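SnoaL-like domain-containing protein (Xanthomonas campestris pv. campestris, PDB 3G8Z) is of unknown function but has the cystatin-like fold of SnoaL-like polyketide cyclases, so it may bind a small molecule in the pocket of that fold. Local coordinates at residues A[20-30]-A[120-129]; A[76-84]-A[140-148]. All coordinates share one frame; numbering follows the deposited sequence.

Contact 1: residues A[20-30]-A[120-129]; sequences MNTIDIAKSYI and DLLRIEDGKI. With GOL (glycerol), chain E.
Asp120 and Tyr29 meet at a bound glycerol, probably from the crystallisation liquor. Asp120 OD2 accepts from both glycerol O1 and glycerol O2, and Tyr29 OH donates to glycerol O2 at 2.8 Å. The carboxylate lies at the edge of the Tyr29 ring, with the two planes 57° apart. Leu122 comes next. Its CD1 branch touches both Ala26 CB, at 3.9 Å, and Tyr29 CD2. Ile124 spreads over the first helical turn. Its CG2, anti to the backbone N, meets Thr22 CG2 and Ile25 CD1. Its CD1 end comes 3.4 Å from Thr22 O and also packs beside Ile25 and Ala26. Gly127 lies in the type I' turn from Glu125 to Lys128, and its CA sits 3.8 Å from Ile25 CD1. Ile129, on the returning strand, sets CD1 tightly against the Tyr29 ring, 3.3 Å from Tyr29 CD1. The helix starts with a capping box, in which Asn21 OD1 accepts from Asp24 N and Asp24 OD2 from Asn21 N. This is the helix-on-sheet packing of the cystatin-like fold. Strand 98-109 adds Val99 beside Thr22 and Ala26, strand 85-95 meets Ile30 through Ile86 and Tyr92, and helix 38-44 covers Tyr29 with Leu41 and Ile44.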
# COMPACT_ATOMS: atom_id res chain seq x y z
N MSE A 20 -8.31 15.32 -14.58
CA MSE A 20 -7.52 15.22 -13.31
C MSE A 20 -7.91 13.96 -12.55
O MSE A 20 -9.09 13.75 -12.24
CB MSE A 20 -7.73 16.43 -12.42
CG MSE A 20 -6.90 16.41 -11.13
SE MSE A 20 -7.36 17.92 -9.95
CE MSE A 20 -8.90 17.19 -9.03
N ASN A 21 -6.92 13.15 -12.23
CA ASN A 21 -7.15 11.83 -11.68
C ASN A 21 -6.53 11.67 -10.28
O ASN A 21 -5.88 12.57 -9.76
CB ASN A 21 -6.63 10.78 -12.65
CG ASN A 21 -5.12 10.79 -12.77
OD1 ASN A 21 -4.40 11.14 -11.83
ND2 ASN A 21 -4.63 10.38 -13.94
N THR A 22 -6.74 10.52 -9.67
CA THR A 22 -6.32 10.33 -8.29
C THR A 22 -4.80 10.41 -8.13
O THR A 22 -4.31 10.87 -7.11
CB THR A 22 -6.86 9.00 -7.72
OG1 THR A 22 -6.45 7.92 -8.56
CG2 THR A 22 -8.39 9.06 -7.62
N ILE A 23 -4.06 9.98 -9.14
CA ILE A 23 -2.60 10.05 -9.06
C ILE A 23 -2.14 11.51 -9.09
O ILE A 23 -1.21 11.87 -8.37
CB ILE A 23 -1.90 9.22 -10.13
CG1 ILE A 23 -2.10 7.71 -9.82
CG2 ILE A 23 -0.42 9.57 -10.16
CD1 ILE A 23 -1.19 6.78 -10.61
N ASP A 24 -2.80 12.34 -9.89
CA ASP A 24 -2.52 13.77 -9.90
C ASP A 24 -2.72 14.36 -8.49
O ASP A 24 -1.88 15.11 -8.00
CB ASP A 24 -3.45 14.50 -10.87
CG ASP A 24 -3.14 14.18 -12.31
OD1 ASP A 24 -1.94 14.03 -12.62
OD2 ASP A 24 -4.09 14.09 -13.12
N ILE A 25 -3.82 13.99 -7.85
CA ILE A 25 -4.08 14.47 -6.49
C ILE A 25 -3.02 13.97 -5.51
O ILE A 25 -2.55 14.73 -4.66
CB ILE A 25 -5.51 14.10 -6.02
CG1 ILE A 25 -6.52 14.87 -6.88
CG2 ILE A 25 -5.69 14.45 -4.55
CD1 ILE A 25 -7.82 14.10 -7.12
N ALA A 26 -2.62 12.70 -5.64
CA ALA A 26 -1.60 12.13 -4.77
C ALA A 26 -0.26 12.84 -4.96
O ALA A 26 0.47 13.08 -3.98
CB ALA A 26 -1.46 10.63 -5.03
N LYS A 27 0.06 13.17 -6.21
CA LYS A 27 1.32 13.86 -6.50
C LYS A 27 1.30 15.26 -5.91
O LYS A 27 2.32 15.74 -5.43
CB LYS A 27 1.57 13.92 -8.01
CG LYS A 27 1.99 12.57 -8.57
CD LYS A 27 2.26 12.61 -10.07
CE LYS A 27 2.89 11.32 -10.55
NZ LYS A 27 2.87 11.29 -12.05
N SER A 28 0.14 15.90 -5.95
CA SER A 28 0.01 17.25 -5.39
C SER A 28 0.22 17.21 -3.88
O SER A 28 0.87 18.09 -3.30
CB SER A 28 -1.37 17.84 -5.74
OG SER A 28 -1.59 19.04 -5.04
N TYR A 29 -0.35 16.18 -3.27
CA TYR A 29 -0.22 15.94 -1.84
C TYR A 29 1.24 15.74 -1.42
O TYR A 29 1.71 16.38 -0.46
CB TYR A 29 -1.07 14.71 -1.45
CG TYR A 29 -0.85 14.22 -0.04
CD1 TYR A 29 -1.49 14.83 1.03
CD2 TYR A 29 -0.00 13.15 0.22
CE1 TYR A 29 -1.29 14.39 2.32
CE2 TYR A 29 0.21 12.70 1.51
CZ TYR A 29 -0.45 13.33 2.55
OH TYR A 29 -0.25 12.92 3.84
N ILE A 30 1.96 14.85 -2.11
CA ILE A 30 3.37 14.60 -1.82
C ILE A 30 4.23 15.84 -2.09
O ILE A 30 5.06 16.19 -1.26
CB ILE A 30 3.92 13.40 -2.61
CG1 ILE A 30 3.18 12.11 -2.22
CG2 ILE A 30 5.44 13.25 -2.40
CD1 ILE A 30 3.49 11.62 -0.80
N ASP A 120 2.57 5.27 1.58
CA ASP A 120 1.38 6.02 1.95
C ASP A 120 0.25 5.52 1.12
O ASP A 120 0.38 5.43 -0.10
CB ASP A 120 1.54 7.50 1.68
CG ASP A 120 2.40 8.18 2.67
OD1 ASP A 120 3.20 7.48 3.36
OD2 ASP A 120 2.31 9.44 2.75
N LEU A 121 -0.86 5.16 1.77
CA LEU A 121 -2.07 4.79 1.07
C LEU A 121 -3.09 5.92 1.23
O LEU A 121 -3.42 6.29 2.35
CB LEU A 121 -2.66 3.47 1.59
CG LEU A 121 -2.33 2.18 0.81
CD1 LEU A 121 -2.98 2.19 -0.56
CD2 LEU A 121 -0.84 2.00 0.67
N LEU A 122 -3.56 6.47 0.11
CA LEU A 122 -4.54 7.55 0.12
C LEU A 122 -5.80 7.09 -0.56
O LEU A 122 -5.73 6.47 -1.64
CB LEU A 122 -4.03 8.78 -0.65
CG LEU A 122 -2.63 9.31 -0.31
CD1 LEU A 122 -2.30 10.53 -1.19
CD2 LEU A 122 -2.51 9.66 1.15
N ARG A 123 -6.94 7.38 0.05
CA ARG A 123 -8.22 7.19 -0.60
C ARG A 123 -8.72 8.55 -1.03
O ARG A 123 -8.74 9.46 -0.23
CB ARG A 123 -9.24 6.54 0.33
CG ARG A 123 -10.51 6.16 -0.42
CD ARG A 123 -11.39 5.16 0.33
NE ARG A 123 -11.71 5.56 1.68
CZ ARG A 123 -12.79 6.26 2.05
NH1 ARG A 123 -13.68 6.69 1.16
NH2 ARG A 123 -12.98 6.55 3.32
N ILE A 124 -9.06 8.69 -2.30
CA ILE A 124 -9.35 10.00 -2.87
C ILE A 124 -10.73 9.95 -3.49
O ILE A 124 -11.06 9.02 -4.20
CB ILE A 124 -8.31 10.38 -3.92
CG1 ILE A 124 -6.97 10.60 -3.20
CG2 ILE A 124 -8.76 11.59 -4.75
CD1 ILE A 124 -5.73 10.40 -4.09
N GLU A 125 -11.53 10.96 -3.16
CA GLU A 125 -12.92 11.05 -3.59
C GLU A 125 -13.23 12.49 -3.88
O GLU A 125 -12.95 13.35 -3.06
CB GLU A 125 -13.87 10.64 -2.47
CG GLU A 125 -14.15 9.17 -2.32
CD GLU A 125 -15.36 8.93 -1.41
OE1 GLU A 125 -16.23 9.83 -1.31
OE2 GLU A 125 -15.44 7.86 -0.77
N ASP A 126 -13.84 12.77 -5.03
CA ASP A 126 -14.29 14.13 -5.33
C ASP A 126 -13.17 15.13 -5.12
O ASP A 126 -13.39 16.22 -4.60
CB ASP A 126 -15.49 14.48 -4.45
CG ASP A 126 -16.69 13.59 -4.70
OD1 ASP A 126 -16.84 13.07 -5.84
OD2 ASP A 126 -17.51 13.40 -3.76
N GLY A 127 -11.96 14.77 -5.52
CA GLY A 127 -10.86 15.73 -5.59
C GLY A 127 -10.14 15.91 -4.28
O GLY A 127 -9.24 16.74 -4.17
N LYS A 128 -10.53 15.13 -3.28
CA LYS A 128 -9.97 15.27 -1.95
C LYS A 128 -9.53 13.95 -1.35
O LYS A 128 -10.10 12.88 -1.62
CB LYS A 128 -10.98 15.97 -1.03
CG LYS A 128 -11.31 17.40 -1.47
CD LYS A 128 -11.51 18.33 -0.32
CE LYS A 128 -11.93 19.72 -0.81
NZ LYS A 128 -10.79 20.49 -1.38
N ILE A 129 -8.48 14.02 -0.55
CA ILE A 129 -8.01 12.88 0.23
C ILE A 129 -8.89 12.68 1.47
O ILE A 129 -8.90 13.51 2.40
CB ILE A 129 -6.56 13.11 0.67
CG1 ILE A 129 -5.66 13.15 -0.57
CG2 ILE A 129 -6.12 12.02 1.60
CD1 ILE A 129 -4.35 13.84 -0.33
C1 GOL E . 3.88 10.65 5.81
O1 GOL E . 4.17 9.88 4.67
C2 GOL E . 3.11 11.90 5.40
O2 GOL E . 2.00 11.53 4.62
C3 GOL E . 2.68 12.66 6.64
O3 GOL E . 3.62 13.65 6.98

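Contact 2: residues A[76-84]-A[140-148]; sequences MMEVSNGTF and TQEDAFWGR
Trp146 lays one face of its indole against Met76, whose CG is 4.2 Å from the centroid of the six-membered ring. This is a CH-pi contact, and the selenium of this selenomethionine lies higher above the same face in a Met-aromatic contact. Phe145 CD2 sits 3.6 Å above the other face, so the indole is held between Met76 and Phe145. The segment 76-84 ends its helix in a Schellman motif, with Asn81 as the C-prime residue. Phe84 approaches the indole from the side opposite Met76, obliquely, and touches its CZ2-CH2 end. Trp146 CZ2 stands over one face of the Phe84 ring, 3.6 Å from Phe84 CD1, with the two planes at 47°. The CG of Phe84 is anti to its backbone N (chi1 -180°), which carries the ring out to both aromatic residues of the C-terminal helix. Phe145 CE2 touches Phe84 CD1 at 3.8 Å beside Leu114, and Phe145 CZ packs on Ser80 CB. Val79 CG1 meets the backbone at Trp146 O. Ser80 N and Ser80 OG grip Met76 O from opposite faces of its plane. The indole is held at its edge as well: Trp146 NE1 donates to Glu142 OE2 at 2.8 Å, almost in the ring plane.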
# COMPACT_ATOMS: atom_id res chain seq x y z
N MSE A 76 3.95 17.19 15.05
CA MSE A 76 4.94 16.34 14.43
C MSE A 76 6.12 17.14 13.92
O MSE A 76 7.26 16.74 14.12
CB MSE A 76 4.32 15.55 13.31
CG MSE A 76 3.51 14.43 13.81
SE MSE A 76 2.59 13.49 12.38
CE MSE A 76 1.75 12.68 13.48
N MSE A 77 5.85 18.27 13.28
CA MSE A 77 6.91 19.13 12.80
C MSE A 77 7.71 19.63 13.99
O MSE A 77 8.94 19.64 13.97
CB MSE A 77 6.35 20.31 11.99
CG MSE A 77 6.04 19.99 10.54
SE MSE A 77 7.47 19.01 9.57
CE MSE A 77 6.80 17.48 9.49
N GLU A 78 7.04 20.02 15.05
CA GLU A 78 7.75 20.46 16.24
C GLU A 78 8.63 19.37 16.84
O GLU A 78 9.82 19.59 17.11
CB GLU A 78 6.76 20.99 17.28
CG GLU A 78 6.11 22.29 16.86
N VAL A 79 8.05 18.19 17.06
CA VAL A 79 8.79 17.08 17.67
C VAL A 79 10.01 16.69 16.85
O VAL A 79 11.06 16.38 17.41
CB VAL A 79 7.87 15.84 17.89
CG1 VAL A 79 8.67 14.64 18.31
CG2 VAL A 79 6.78 16.18 18.93
N SER A 80 9.90 16.75 15.52
CA SER A 80 11.00 16.37 14.63
C SER A 80 11.91 17.54 14.25
O SER A 80 12.82 17.39 13.42
CB SER A 80 10.42 15.75 13.36
OG SER A 80 9.83 16.72 12.53
N ASN A 81 11.73 18.68 14.89
CA ASN A 81 12.53 19.86 14.58
C ASN A 81 12.47 20.15 13.11
O ASN A 81 13.48 20.53 12.51
CB ASN A 81 14.00 19.67 15.01
CG ASN A 81 14.84 20.92 14.84
OD1 ASN A 81 14.35 22.03 14.98
ND2 ASN A 81 16.15 20.74 14.53
N GLY A 82 11.27 19.98 12.53
CA GLY A 82 11.04 20.20 11.12
C GLY A 82 11.77 19.28 10.17
O GLY A 82 11.82 19.55 8.95
N THR A 83 12.35 18.20 10.68
CA THR A 83 13.21 17.36 9.84
C THR A 83 12.49 16.15 9.24
O THR A 83 13.02 15.52 8.33
CB THR A 83 14.43 16.83 10.63
OG1 THR A 83 13.99 15.87 11.62
CG2 THR A 83 15.19 17.98 11.29
N PHE A 84 11.32 15.79 9.75
CA PHE A 84 10.63 14.66 9.16
C PHE A 84 10.27 14.96 7.72
O PHE A 84 9.67 16.00 7.43
CB PHE A 84 9.38 14.26 9.91
CG PHE A 84 8.68 13.10 9.29
CD1 PHE A 84 9.13 11.81 9.51
CD2 PHE A 84 7.63 13.29 8.43
CE1 PHE A 84 8.51 10.73 8.91
CE2 PHE A 84 7.01 12.20 7.83
CZ PHE A 84 7.47 10.93 8.07
N THR A 140 9.78 0.06 14.68
CA THR A 140 10.52 0.24 15.95
C THR A 140 11.33 1.54 15.92
O THR A 140 11.35 2.30 16.90
CB THR A 140 11.46 -0.97 16.21
OG1 THR A 140 10.66 -2.14 16.45
CG2 THR A 140 12.32 -0.75 17.45
N GLN A 141 12.00 1.80 14.80
CA GLN A 141 12.78 3.01 14.65
C GLN A 141 11.86 4.25 14.61
O GLN A 141 12.14 5.24 15.27
CB GLN A 141 13.66 2.92 13.40
CG GLN A 141 14.42 4.18 13.06
CD GLN A 141 15.12 4.10 11.71
OE1 GLN A 141 14.63 4.62 10.72
NE2 GLN A 141 16.27 3.45 11.67
N GLU A 142 10.76 4.17 13.86
CA GLU A 142 9.83 5.31 13.76
C GLU A 142 9.17 5.61 15.11
O GLU A 142 8.96 6.78 15.45
CB GLU A 142 8.74 5.09 12.73
CG GLU A 142 8.23 6.42 12.17
CD GLU A 142 6.85 6.37 11.57
OE1 GLU A 142 6.21 5.27 11.50
OE2 GLU A 142 6.38 7.47 11.18
N ASP A 143 8.83 4.56 15.85
CA ASP A 143 8.26 4.74 17.17
C ASP A 143 9.21 5.54 18.07
O ASP A 143 8.77 6.41 18.82
CB ASP A 143 8.01 3.40 17.84
CG ASP A 143 6.80 2.67 17.32
OD1 ASP A 143 6.01 3.22 16.55
OD2 ASP A 143 6.64 1.50 17.72
N ALA A 144 10.49 5.22 18.01
CA ALA A 144 11.49 5.90 18.84
C ALA A 144 11.64 7.36 18.38
O ALA A 144 11.79 8.27 19.20
CB ALA A 144 12.82 5.18 18.79
N PHE A 145 11.60 7.56 17.06
CA PHE A 145 11.72 8.89 16.48
C PHE A 145 10.65 9.84 17.06
O PHE A 145 10.95 10.97 17.50
CB PHE A 145 11.60 8.77 14.96
CG PHE A 145 11.67 10.07 14.21
CD1 PHE A 145 12.89 10.66 13.92
CD2 PHE A 145 10.52 10.68 13.72
CE1 PHE A 145 12.96 11.84 13.21
CE2 PHE A 145 10.59 11.86 13.02
CZ PHE A 145 11.82 12.45 12.77
N TRP A 146 9.41 9.40 17.03
CA TRP A 146 8.32 10.26 17.44
C TRP A 146 8.26 10.37 18.94
O TRP A 146 7.93 11.41 19.49
CB TRP A 146 6.99 9.76 16.87
CG TRP A 146 6.88 9.92 15.36
CD1 TRP A 146 6.64 8.94 14.45
CD2 TRP A 146 6.97 11.14 14.61
NE1 TRP A 146 6.60 9.46 13.20
CE2 TRP A 146 6.78 10.81 13.27
CE3 TRP A 146 7.21 12.47 14.94
CZ2 TRP A 146 6.83 11.75 12.26
CZ3 TRP A 146 7.24 13.40 13.93
CH2 TRP A 146 7.05 13.04 12.61
N GLY A 147 8.55 9.26 19.60
CA GLY A 147 8.61 9.23 21.02
C GLY A 147 7.26 9.15 21.68
O GLY A 147 6.21 9.09 21.05
N ARG A 148 7.34 9.15 23.00
CA ARG A 148 6.18 9.24 23.86
C ARG A 148 6.10 10.65 24.37
O ARG A 148 5.02 11.08 24.75
CB ARG A 148 6.35 8.29 25.04
CG ARG A 148 6.57 6.86 24.66
CD ARG A 148 5.27 6.25 24.19
NE ARG A 148 5.05 4.94 24.79
CZ ARG A 148 4.75 4.73 26.07
NH1 ARG A 148 4.63 5.74 26.92
NH2 ARG A 148 4.57 3.50 26.50
OXT ARG A 148 7.13 11.38 24.46

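Overall arrangement
The two contacts lie on opposite sides of the chain's centre, with their own centres about 25 Å apart. Contact 1 is the more buried. It joins the N-terminal helix to two neighbouring strands of the sheet, mainly through branched aliphatic groups. Contact 2 is partly buried and joins the ends of two helices through aromatic rings and a selenomethionine. They share no element, but strand 128-136 of contact 1 leads on to helix 139-146 of contact 2, and strand 112-125 also supplies Leu114 beside contact 2. The glycerol bonded in contact 1 also has its nearest atom about 4 Å from the Phe84 side chain of contact 2, consistent with a pocket between the two.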